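Local coordinates for agglutinin alpha chain (Maclura pomifera, PDB 3LLZ), which binds D-galactose-containing glycans as a jacalin-family lectin and recognises the T-antigen disaccharide Gal-beta1,3-GalNAc, at residues Val114-Ser119 / Asp125-Tyr130; Arg13-Glu18 / Leu84-Asn89; Glu22-Gly27 / Gly73-Tyr78. One frame throughout, in Å; residues are numbered along the deposited sequence.

Interaction 1: residues Val114-Ser119 / Asp125-Tyr130; sequences VGFKGS and DYFSIY. With NGA (2-acetamido-2-deoxy-beta-D-galactopyranose), chain C.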
loop_
_atom_site.group_PDB
_atom_site.type_symbol
_atom_site.label_atom_id
_atom_site.label_comp_id
_atom_site.label_asym_id
_atom_site.label_seq_id
_atom_site.Cartn_x
_atom_site.Cartn_y
_atom_site.Cartn_z
ATOM N N VAL A 114 2.021 -11.721 3.887
ATOM C CA VAL A 114 2.184 -11.208 5.245
ATOM C C VAL A 114 1.120 -11.708 6.209
ATOM O O VAL A 114 1.015 -11.220 7.331
ATOM C CB VAL A 114 2.189 -9.658 5.267
ATOM C CG1 VAL A 114 3.394 -9.135 4.505
ATOM C CG2 VAL A 114 0.898 -9.116 4.671
ATOM N N GLY A 115 0.335 -12.686 5.774
ATOM C CA GLY A 115 -0.704 -13.222 6.634
ATOM C C GLY A 115 -1.527 -14.306 5.971
ATOM O O GLY A 115 -1.578 -14.411 4.743
ATOM N N PHE A 116 -2.169 -15.124 6.799
ATOM C CA PHE A 116 -3.018 -16.210 6.325
ATOM C C PHE A 116 -4.327 -16.206 7.096
ATOM O O PHE A 116 -4.369 -15.808 8.261
ATOM C CB PHE A 116 -2.370 -17.582 6.564
ATOM C CG PHE A 116 -1.192 -17.875 5.684
ATOM C CD1 PHE A 116 0.097 -17.549 6.087
ATOM C CD2 PHE A 116 -1.372 -18.496 4.451
ATOM C CE1 PHE A 116 1.194 -17.836 5.279
ATOM C CE2 PHE A 116 -0.281 -18.787 3.633
ATOM C CZ PHE A 116 1.004 -18.458 4.047
ATOM N N LYS A 117 -5.387 -16.653 6.436
ATOM C CA LYS A 117 -6.693 -16.799 7.060
ATOM C C LYS A 117 -7.341 -17.989 6.369
ATOM O O LYS A 117 -6.903 -18.407 5.292
ATOM C CB LYS A 117 -7.554 -15.534 6.908
ATOM C CG LYS A 117 -7.934 -15.151 5.485
ATOM C CD LYS A 117 -8.784 -13.877 5.483
ATOM C CE LYS A 117 -10.167 -14.095 6.084
ATOM N NZ LYS A 117 -11.047 -14.890 5.183
ATOM N N GLY A 118 -8.358 -18.563 6.993
ATOM C CA GLY A 118 -9.014 -19.698 6.375
ATOM C C GLY A 118 -9.934 -20.433 7.319
ATOM O O GLY A 118 -10.560 -19.834 8.193
ATOM N N SER A 119 -10.007 -21.746 7.136
ATOM C CA SER A 119 -10.868 -22.587 7.953
ATOM C C SER A 119 -10.306 -23.992 8.003
ATOM O O SER A 119 -9.842 -24.507 6.991
ATOM C CB SER A 119 -12.272 -22.627 7.349
ATOM O OG SER A 119 -13.082 -23.603 7.988
ATOM N N ASP A 125 -9.996 -26.509 5.042
ATOM C CA ASP A 125 -11.121 -26.308 4.133
ATOM C C ASP A 125 -10.799 -25.356 2.996
ATOM O O ASP A 125 -11.128 -25.610 1.834
ATOM C CB ASP A 125 -12.326 -25.768 4.899
ATOM C CG ASP A 125 -12.725 -26.659 6.049
ATOM O OD1 ASP A 125 -12.992 -27.857 5.807
ATOM O OD2 ASP A 125 -12.775 -26.158 7.190
ATOM N N TYR A 126 -10.163 -24.250 3.348
ATOM C CA TYR A 126 -9.797 -23.232 2.382
ATOM C C TYR A 126 -8.905 -22.233 3.090
ATOM O O TYR A 126 -8.788 -22.254 4.311
ATOM C CB TYR A 126 -11.048 -22.517 1.851
ATOM C CG TYR A 126 -11.937 -21.898 2.914
ATOM C CD1 TYR A 126 -13.103 -22.538 3.336
ATOM C CD2 TYR A 126 -11.613 -20.670 3.497
ATOM C CE1 TYR A 126 -13.928 -21.971 4.310
ATOM C CE2 TYR A 126 -12.431 -20.095 4.472
ATOM C CZ TYR A 126 -13.585 -20.752 4.873
ATOM O OH TYR A 126 -14.391 -20.194 5.843
ATOM N N PHE A 127 -8.260 -21.366 2.322
ATOM C CA PHE A 127 -7.411 -20.353 2.919
ATOM C C PHE A 127 -7.233 -19.190 1.965
ATOM O O PHE A 127 -7.418 -19.327 0.753
ATOM C CB PHE A 127 -6.042 -20.935 3.297
ATOM C CG PHE A 127 -5.143 -21.200 2.122
ATOM C CD1 PHE A 127 -4.216 -20.247 1.712
ATOM C CD2 PHE A 127 -5.227 -22.399 1.424
ATOM C CE1 PHE A 127 -3.381 -20.488 0.618
ATOM C CE2 PHE A 127 -4.401 -22.648 0.331
ATOM C CZ PHE A 127 -3.475 -21.691 -0.072
ATOM N N SER A 128 -6.904 -18.040 2.540
ATOM C CA SER A 128 -6.656 -16.827 1.780
ATOM C C SER A 128 -5.301 -16.303 2.223
ATOM O O SER A 128 -4.799 -16.658 3.294
ATOM C CB SER A 128 -7.751 -15.790 2.032
ATOM O OG SER A 128 -8.995 -16.250 1.518
ATOM N N ILE A 129 -4.711 -15.462 1.386
ATOM C CA ILE A 129 -3.396 -14.902 1.642
ATOM C C ILE A 129 -3.392 -13.375 1.658
ATOM O O ILE A 129 -3.991 -12.727 0.791
ATOM C CB ILE A 129 -2.398 -15.392 0.555
ATOM C CG1 ILE A 129 -2.178 -16.902 0.704
ATOM C CG2 ILE A 129 -1.093 -14.621 0.641
ATOM C CD1 ILE A 129 -1.293 -17.510 -0.372
ATOM N N TYR A 130 -2.722 -12.808 2.656
ATOM C CA TYR A 130 -2.574 -11.361 2.766
ATOM C C TYR A 130 -1.322 -10.982 1.984
ATOM O O TYR A 130 -0.267 -11.584 2.171
ATOM C CB TYR A 130 -2.361 -10.926 4.219
ATOM C CG TYR A 130 -3.597 -10.886 5.088
ATOM C CD1 TYR A 130 -4.242 -12.055 5.482
ATOM C CD2 TYR A 130 -4.089 -9.670 5.559
ATOM C CE1 TYR A 130 -5.348 -12.015 6.334
ATOM C CE2 TYR A 130 -5.188 -9.614 6.407
ATOM C CZ TYR A 130 -5.812 -10.791 6.792
ATOM O OH TYR A 130 -6.884 -10.731 7.639
HETATM C C1 NGA C . -15.786 -30.948 9.683
HETATM C C2 NGA C . -16.388 -29.531 9.677
HETATM C C3 NGA C . -16.815 -29.211 8.250
HETATM C C4 NGA C . -15.582 -29.275 7.338
HETATM C C5 NGA C . -15.006 -30.701 7.420
HETATM C C6 NGA C . -13.772 -30.947 6.557
HETATM C C7 NGA C . -17.622 -28.476 11.453
HETATM C C8 NGA C . -18.790 -28.520 12.422
HETATM N N2 NGA C . -17.525 -29.469 10.574
HETATM O O1 NGA C . -15.348 -31.266 10.954
HETATM O O3 NGA C . -17.506 -27.934 8.153
HETATM O O4 NGA C . -14.609 -28.336 7.778
HETATM O O5 NGA C . -14.657 -31.027 8.790
HETATM O O6 NGA C . -12.608 -30.320 7.087
HETATM O O7 NGA C . -16.818 -27.546 11.503
HETATM O O HOH W 1 -10.206 -17.433 3.795
#
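Ser-119 and Asp-125 meet at the sugar-binding end of an antiparallel beta hairpin, part of one of the three sheets of the jacalin-type beta-prism. Backbone bonds hold the two strands together. Lys-117 and Ser-128 form a hydrogen-bonded pair, with Ser-128 N to Lys-117 O at 2.8 Å and a longer return bond. The strands come close where Gly-118 faces Phe-127, a non-hydrogen-bonded pair whose CA atoms are 3.9 Å apart.

The two faces of the hairpin differ. On one, Phe-116 and Ile-129 lie side by side, and the ring atom CE2 of Phe-116 is 4.0 Å from CG1 of Ile-129. Phe-127 CD1 comes to the edge of the Phe-116 ring. On the other face, CB of Ser-119 sits over the ring of Tyr-126 in a CH-pi contact, 3.7 Å from the ring centroid. The chain of Lys-117 passes Ser-128 and Tyr-130, then bends at its last two torsions. One water joins Lys-117 NZ to Ser-128 OG. Glu-109 of the second subunit takes a salt bridge from Lys-117 NZ and a hydrogen bond with Ser-128 OG.

At the sugar end, Ser-119 and Asp-125 make a polar pair. Ser-119 OG lies anti to its own backbone N (chi1 171°) and donates to the anti side of Asp-125 OD2 at 2.7 Å. This bond probably helps to hold the carboxylate in place. Its other oxygen, OD1, accepts from O4 of N-acetylgalactosamine at 2.6 Å and from O6 of the same sugar at 2.8 Å.

Interaction 2: residues Arg13-Glu18 / Leu84-Asn89; sequences REINFE and LTFKTN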
loop_
_atom_site.group_PDB
_atom_site.type_symbol
_atom_site.label_atom_id
_atom_site.label_comp_id
_atom_site.label_asym_id
_atom_site.label_seq_id
_atom_site.Cartn_x
_atom_site.Cartn_y
_atom_site.Cartn_z
ATOM N N ARG A 13 8.412 -16.149 8.936
ATOM C CA ARG A 13 9.641 -16.767 9.422
ATOM C C ARG A 13 9.567 -18.288 9.379
ATOM O O ARG A 13 10.545 -18.952 9.045
ATOM C CB ARG A 13 9.939 -16.300 10.847
ATOM C CG ARG A 13 10.546 -14.908 10.921
ATOM C CD ARG A 13 10.528 -14.366 12.344
ATOM N NE ARG A 13 11.216 -13.081 12.453
ATOM C CZ ARG A 13 12.537 -12.928 12.456
ATOM N NH1 ARG A 13 13.333 -13.986 12.357
ATOM N NH2 ARG A 13 13.065 -11.715 12.557
ATOM N N GLU A 14 8.404 -18.838 9.708
ATOM C CA GLU A 14 8.241 -20.283 9.705
ATOM C C GLU A 14 6.797 -20.700 9.469
ATOM O O GLU A 14 5.860 -20.021 9.891
ATOM C CB GLU A 14 8.728 -20.852 11.038
ATOM C CG GLU A 14 8.683 -22.362 11.147
ATOM C CD GLU A 14 9.304 -22.858 12.438
ATOM O OE1 GLU A 14 10.482 -22.533 12.688
ATOM O OE2 GLU A 14 8.616 -23.571 13.201
ATOM N N ILE A 15 6.623 -21.822 8.779
ATOM C CA ILE A 15 5.292 -22.347 8.518
ATOM C C ILE A 15 5.273 -23.821 8.888
ATOM O O ILE A 15 6.017 -24.619 8.322
ATOM C CB ILE A 15 4.888 -22.212 7.036
ATOM C CG1 ILE A 15 4.889 -20.739 6.624
ATOM C CG2 ILE A 15 3.507 -22.817 6.825
ATOM C CD1 ILE A 15 4.501 -20.508 5.175
ATOM N N ASN A 16 4.434 -24.175 9.854
ATOM C CA ASN A 16 4.316 -25.563 10.272
ATOM C C ASN A 16 2.911 -26.035 9.941
ATOM O O ASN A 16 1.933 -25.350 10.238
ATOM C CB ASN A 16 4.569 -25.693 11.773
ATOM C CG ASN A 16 5.890 -25.086 12.192
ATOM O OD1 ASN A 16 6.907 -25.262 11.521
ATOM N ND2 ASN A 16 5.883 -24.366 13.305
ATOM N N PHE A 17 2.808 -27.192 9.302
ATOM C CA PHE A 17 1.501 -27.724 8.964
ATOM C C PHE A 17 1.532 -29.237 8.850
ATOM O O PHE A 17 2.601 -29.842 8.750
ATOM C CB PHE A 17 0.969 -27.085 7.673
ATOM C CG PHE A 17 1.762 -27.421 6.437
ATOM C CD1 PHE A 17 1.402 -28.500 5.636
ATOM C CD2 PHE A 17 2.842 -26.631 6.051
ATOM C CE1 PHE A 17 2.103 -28.789 4.465
ATOM C CE2 PHE A 17 3.550 -26.913 4.880
ATOM C CZ PHE A 17 3.177 -27.994 4.086
ATOM N N GLU A 18 0.348 -29.837 8.894
ATOM C CA GLU A 18 0.205 -31.282 8.814
ATOM C C GLU A 18 -0.296 -31.698 7.444
ATOM O O GLU A 18 -0.944 -30.922 6.746
ATOM C CB GLU A 18 -0.804 -31.768 9.851
ATOM C CG GLU A 18 -0.450 -31.474 11.287
ATOM C CD GLU A 18 -1.581 -31.834 12.226
ATOM O OE1 GLU A 18 -2.711 -31.348 12.000
ATOM O OE2 GLU A 18 -1.345 -32.597 13.190
ATOM N N LEU A 84 -0.042 -28.897 -0.829
ATOM C CA LEU A 84 0.562 -27.569 -0.810
ATOM C C LEU A 84 2.035 -27.615 -1.177
ATOM O O LEU A 84 2.749 -28.560 -0.835
ATOM C CB LEU A 84 0.432 -26.935 0.579
ATOM C CG LEU A 84 -0.932 -26.405 1.019
ATOM C CD1 LEU A 84 -0.852 -26.025 2.491
ATOM C CD2 LEU A 84 -1.330 -25.202 0.173
ATOM N N THR A 85 2.478 -26.580 -1.880
ATOM C CA THR A 85 3.869 -26.442 -2.275
ATOM C C THR A 85 4.246 -24.987 -2.047
ATOM O O THR A 85 3.526 -24.084 -2.472
ATOM C CB THR A 85 4.079 -26.763 -3.764
ATOM O OG1 THR A 85 3.738 -28.133 -4.015
ATOM C CG2 THR A 85 5.533 -26.533 -4.155
ATOM N N PHE A 86 5.359 -24.760 -1.359
ATOM C CA PHE A 86 5.825 -23.404 -1.105
ATOM C C PHE A 86 7.176 -23.198 -1.770
ATOM O O PHE A 86 8.165 -23.820 -1.385
ATOM C CB PHE A 86 5.961 -23.131 0.397
ATOM C CG PHE A 86 4.651 -23.075 1.130
ATOM C CD1 PHE A 86 4.089 -24.225 1.673
ATOM C CD2 PHE A 86 3.974 -21.867 1.272
ATOM C CE1 PHE A 86 2.869 -24.174 2.348
ATOM C CE2 PHE A 86 2.752 -21.805 1.945
ATOM C CZ PHE A 86 2.199 -22.961 2.484
ATOM N N LYS A 87 7.210 -22.332 -2.775
ATOM C CA LYS A 87 8.447 -22.036 -3.479
ATOM C C LYS A 87 8.995 -20.705 -2.982
ATOM O O LYS A 87 8.263 -19.717 -2.914
ATOM C CB LYS A 87 8.187 -21.953 -4.985
ATOM C CG LYS A 87 9.415 -21.612 -5.815
ATOM C CD LYS A 87 9.056 -21.477 -7.287
ATOM C CE LYS A 87 10.237 -20.989 -8.106
ATOM N NZ LYS A 87 9.859 -20.788 -9.535
ATOM N N THR A 88 10.269 -20.679 -2.606
ATOM C CA THR A 88 10.879 -19.434 -2.156
ATOM C C THR A 88 11.914 -19.044 -3.197
ATOM O O THR A 88 12.084 -19.736 -4.199
ATOM C CB THR A 88 11.581 -19.577 -0.788
ATOM O OG1 THR A 88 12.772 -20.363 -0.928
ATOM C CG2 THR A 88 10.652 -20.242 0.216
ATOM N N ASN A 89 12.598 -17.931 -2.967
ATOM C CA ASN A 89 13.618 -17.477 -3.897
ATOM C C ASN A 89 14.870 -18.341 -3.768
ATOM O O ASN A 89 15.795 -18.234 -4.572
ATOM C CB ASN A 89 13.950 -16.003 -3.630
ATOM C CG ASN A 89 14.382 -15.747 -2.198
ATOM O OD1 ASN A 89 13.765 -16.237 -1.252
ATOM N ND2 ASN A 89 15.439 -14.964 -2.032
#
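Phe-86 meets Ile-15 and Phe-17 across the interior of the domain, and these three side chains make the contact. No hydrogen bond joins the two segments. The nearest paired CA atoms, those of Ile-15 and Phe-86, are 9.7 Å apart, and the strands lie in different sheets. Ile-15 and Phe-86 approach from opposite directions, and the methyl CD1 of Ile-15 reaches CE2 of Phe-86 at 3.9 Å. The ring's other epsilon carbon, CE1, lies 3.8 Å from CE2 of Phe-17. Both partners lie on the same side of the ring plane. The two phenyl rings slide past each other obliquely. Their planes are turned by 50° and their centroids are 5.9 Å apart.

Phe-17 holds its CG between the backbone N and the carbonyl carbon (chi1 66°). This sends the ring away from its sheet, into the interior, where it meets Phe-86. Around them, Tyr-96 packs edge-to-face with Phe-17, Ile-25 and Leu-28 also touch it, and Ile-65 and Val-68 pack against Phe-86.

Between Ile-15 and Phe-17, Asn-16 points to the outer side of its sheet. Its ND2 donates to Glu-14 OE2 at 2.8 Å, and that oxygen also forms a salt bridge with Lys-55. Further back, Arg-13 and Glu-14 both face Thr-31 in a classic beta bulge. Two of the three sheets here send apolar side chains into a common core, as in the jacalin-type beta-prism.

Interaction 3: residues Glu22-Gly27 / Gly73-Tyr78; sequences ETAIGG and GKVEGY. With NGA (2-acetamido-2-deoxy-beta-D-galactopyranose), chain C; GAL (beta-D-galactopyranose), chain B.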
loop_
_atom_site.group_PDB
_atom_site.type_symbol
_atom_site.label_atom_id
_atom_site.label_comp_id
_atom_site.label_asym_id
_atom_site.label_seq_id
_atom_site.Cartn_x
_atom_site.Cartn_y
_atom_site.Cartn_z
ATOM N N GLU A 22 -2.731 -39.700 2.154
ATOM C CA GLU A 22 -3.935 -40.387 1.704
ATOM C C GLU A 22 -5.158 -39.477 1.710
ATOM O O GLU A 22 -6.121 -39.719 0.982
ATOM C CB GLU A 22 -4.204 -41.610 2.586
ATOM C CG GLU A 22 -3.023 -42.566 2.697
ATOM C CD GLU A 22 -2.611 -43.155 1.361
ATOM O OE1 GLU A 22 -1.562 -43.832 1.309
ATOM O OE2 GLU A 22 -3.335 -42.951 0.362
ATOM N N THR A 23 -5.118 -38.427 2.524
ATOM C CA THR A 23 -6.249 -37.512 2.612
ATOM C C THR A 23 -5.954 -36.088 2.155
ATOM O O THR A 23 -6.040 -35.784 0.966
ATOM C CB THR A 23 -6.820 -37.475 4.048
ATOM O OG1 THR A 23 -5.774 -37.173 4.978
ATOM C CG2 THR A 23 -7.436 -38.821 4.406
ATOM N N ALA A 24 -5.605 -35.217 3.096
ATOM C CA ALA A 24 -5.338 -33.826 2.751
ATOM C C ALA A 24 -4.522 -33.100 3.807
ATOM O O ALA A 24 -3.972 -33.712 4.723
ATOM C CB ALA A 24 -6.658 -33.097 2.528
ATOM N N ILE A 25 -4.446 -31.779 3.663
ATOM C CA ILE A 25 -3.714 -30.948 4.607
ATOM C C ILE A 25 -4.506 -30.862 5.906
ATOM O O ILE A 25 -5.740 -30.799 5.887
ATOM C CB ILE A 25 -3.510 -29.515 4.044
ATOM C CG1 ILE A 25 -2.725 -29.574 2.730
ATOM C CG2 ILE A 25 -2.783 -28.641 5.066
ATOM C CD1 ILE A 25 -1.364 -30.236 2.844
ATOM N N GLY A 26 -3.789 -30.861 7.025
ATOM C CA GLY A 26 -4.428 -30.766 8.323
ATOM C C GLY A 26 -4.286 -29.380 8.928
ATOM O O GLY A 26 -4.564 -28.377 8.273
ATOM N N GLY A 27 -3.841 -29.326 10.183
ATOM C CA GLY A 27 -3.684 -28.051 10.857
ATOM C C GLY A 27 -2.462 -27.272 10.419
ATOM O O GLY A 27 -1.602 -27.787 9.703
ATOM N N GLY A 73 -9.481 -30.828 -3.648
ATOM C CA GLY A 73 -10.262 -31.996 -4.004
ATOM C C GLY A 73 -11.133 -32.430 -2.848
ATOM O O GLY A 73 -11.073 -31.851 -1.768
ATOM N N LYS A 74 -11.942 -33.457 -3.066
ATOM C CA LYS A 74 -12.826 -33.932 -2.016
ATOM C C LYS A 74 -12.266 -35.084 -1.198
ATOM O O LYS A 74 -11.587 -35.977 -1.710
ATOM C CB LYS A 74 -14.177 -34.343 -2.607
ATOM C CG LYS A 74 -15.016 -33.187 -3.129
ATOM C CD LYS A 74 -16.349 -33.681 -3.660
ATOM C CE LYS A 74 -17.226 -32.527 -4.116
ATOM N NZ LYS A 74 -18.543 -33.002 -4.634
ATOM N N VAL A 75 -12.541 -35.025 0.099
ATOM C CA VAL A 75 -12.146 -36.055 1.041
ATOM C C VAL A 75 -13.403 -36.233 1.879
ATOM O O VAL A 75 -13.873 -35.287 2.512
ATOM C CB VAL A 75 -10.968 -35.607 1.930
ATOM C CG1 VAL A 75 -10.656 -36.687 2.959
ATOM C CG2 VAL A 75 -9.742 -35.338 1.064
ATOM N N GLU A 76 -13.963 -37.439 1.855
ATOM C CA GLU A 76 -15.188 -37.722 2.585
ATOM C C GLU A 76 -16.281 -36.726 2.195
ATOM O O GLU A 76 -17.105 -36.334 3.018
ATOM C CB GLU A 76 -14.925 -37.696 4.096
ATOM C CG GLU A 76 -14.219 -38.951 4.598
ATOM C CD GLU A 76 -13.712 -38.835 6.026
ATOM O OE1 GLU A 76 -14.404 -38.226 6.868
ATOM O OE2 GLU A 76 -12.619 -39.370 6.310
ATOM N N GLY A 77 -16.274 -36.317 0.926
ATOM C CA GLY A 77 -17.281 -35.392 0.433
ATOM C C GLY A 77 -17.018 -33.912 0.643
ATOM O O GLY A 77 -17.705 -33.076 0.056
ATOM N N TYR A 78 -16.038 -33.586 1.479
ATOM C CA TYR A 78 -15.704 -32.192 1.749
ATOM C C TYR A 78 -14.627 -31.684 0.798
ATOM O O TYR A 78 -13.630 -32.362 0.574
ATOM C CB TYR A 78 -15.215 -32.027 3.195
ATOM C CG TYR A 78 -16.299 -32.172 4.237
ATOM C CD1 TYR A 78 -16.474 -33.366 4.937
ATOM C CD2 TYR A 78 -17.157 -31.112 4.520
ATOM C CE1 TYR A 78 -17.477 -33.493 5.901
ATOM C CE2 TYR A 78 -18.163 -31.231 5.478
ATOM C CZ TYR A 78 -18.313 -32.420 6.162
ATOM O OH TYR A 78 -19.298 -32.525 7.118
HETATM C C1 NGA C . -15.786 -30.948 9.683
HETATM C C2 NGA C . -16.388 -29.531 9.677
HETATM C C3 NGA C . -16.815 -29.211 8.250
HETATM C C4 NGA C . -15.582 -29.275 7.338
HETATM C C5 NGA C . -15.006 -30.701 7.420
HETATM C C6 NGA C . -13.772 -30.947 6.557
HETATM C C7 NGA C . -17.622 -28.476 11.453
HETATM C C8 NGA C . -18.790 -28.520 12.422
HETATM N N2 NGA C . -17.525 -29.469 10.574
HETATM O O1 NGA C . -15.348 -31.266 10.954
HETATM O O3 NGA C . -17.506 -27.934 8.153
HETATM O O4 NGA C . -14.609 -28.336 7.778
HETATM O O5 NGA C . -14.657 -31.027 8.790
HETATM O O6 NGA C . -12.608 -30.320 7.087
HETATM O O7 NGA C . -16.818 -27.546 11.503
HETATM C C1 GAL B . -18.737 -28.094 7.517
HETATM C C2 GAL B . -18.987 -26.678 8.090
HETATM C C3 GAL B . -20.188 -26.023 7.398
HETATM C C4 GAL B . -20.111 -26.139 5.862
HETATM C C5 GAL B . -19.722 -27.560 5.427
HETATM C C6 GAL B . -19.445 -27.670 3.941
HETATM O O2 GAL B . -19.238 -26.748 9.487
HETATM O O3 GAL B . -20.299 -24.657 7.765
HETATM O O4 GAL B . -19.168 -25.211 5.350
HETATM O O5 GAL B . -18.526 -27.980 6.110
HETATM O O6 GAL B . -20.636 -27.951 3.222
#
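Val-75 has CG1 anti to its backbone N (chi1 176°) and CG2 beside that N, which turns both methyls toward Thr-23 and Ala-24. In Thr-23, chi1 of 54° sets OG1 between the backbone N and the carbonyl carbon, and the methyl CG2 is left beside N, where it meets CG1 of Val-75. The contact lies at the carbohydrate-binding end of the jacalin-type beta-prism, where a loop meets a beta hairpin. It is apolar and involves no hydrogen bond across the segments. CG1 of Val-75 is 4.1 Å from CB of Thr-23, and the two side chains cross at about a right angle. CG2 of Val-75 lies 3.7 Å from the backbone O of Thr-23 and 4.1 Å from CB of Ala-24. The same carbonyl accepts a hydrogen bond from Arg-82 NE. Trp-123, a residue of the glycan pocket, packs against Thr-23, Ala-24 and Val-75.

Val-75 begins a type I' turn that ends at Tyr-78. Backbone bonds close it in both directions, with Val-75 N to Tyr-78 O and Tyr-78 N to Val-75 O each 2.9 Å. The turn brings Tyr-78 to the sugar. Its ring lies against N-acetylgalactosamine, whose C5 is 3.5 Å above the plane and over the ring centre. The galactose is met at the ring edge, where Tyr-78 CE2 is 3.3 Å from the ring oxygen O5 of galactose.

In the fold
From the N terminus, strand 11-19 supplies the first half of interaction 2, and the chain then turns into 22-27, the first half of interaction 3. Interaction 3 closes first, at 73-78, and interaction 2 closes at 84-89, so the shorter loop lies within the longer. Interaction 1 follows both and closes a short hairpin. Interactions 2 and 3 link the same two four-stranded sheets, one in the core and one at the sugar end. Probable backbone hydrogen bonds of Glu-18 with Gly-26 and Gly-27 join them directly. Interaction 1 belongs to the third sheet. Its Phe-116 touches Ile-15 and its Phe-127 touches Leu-84. Interactions 1 and 3 do not touch, but both contact the N-acetylgalactosamine.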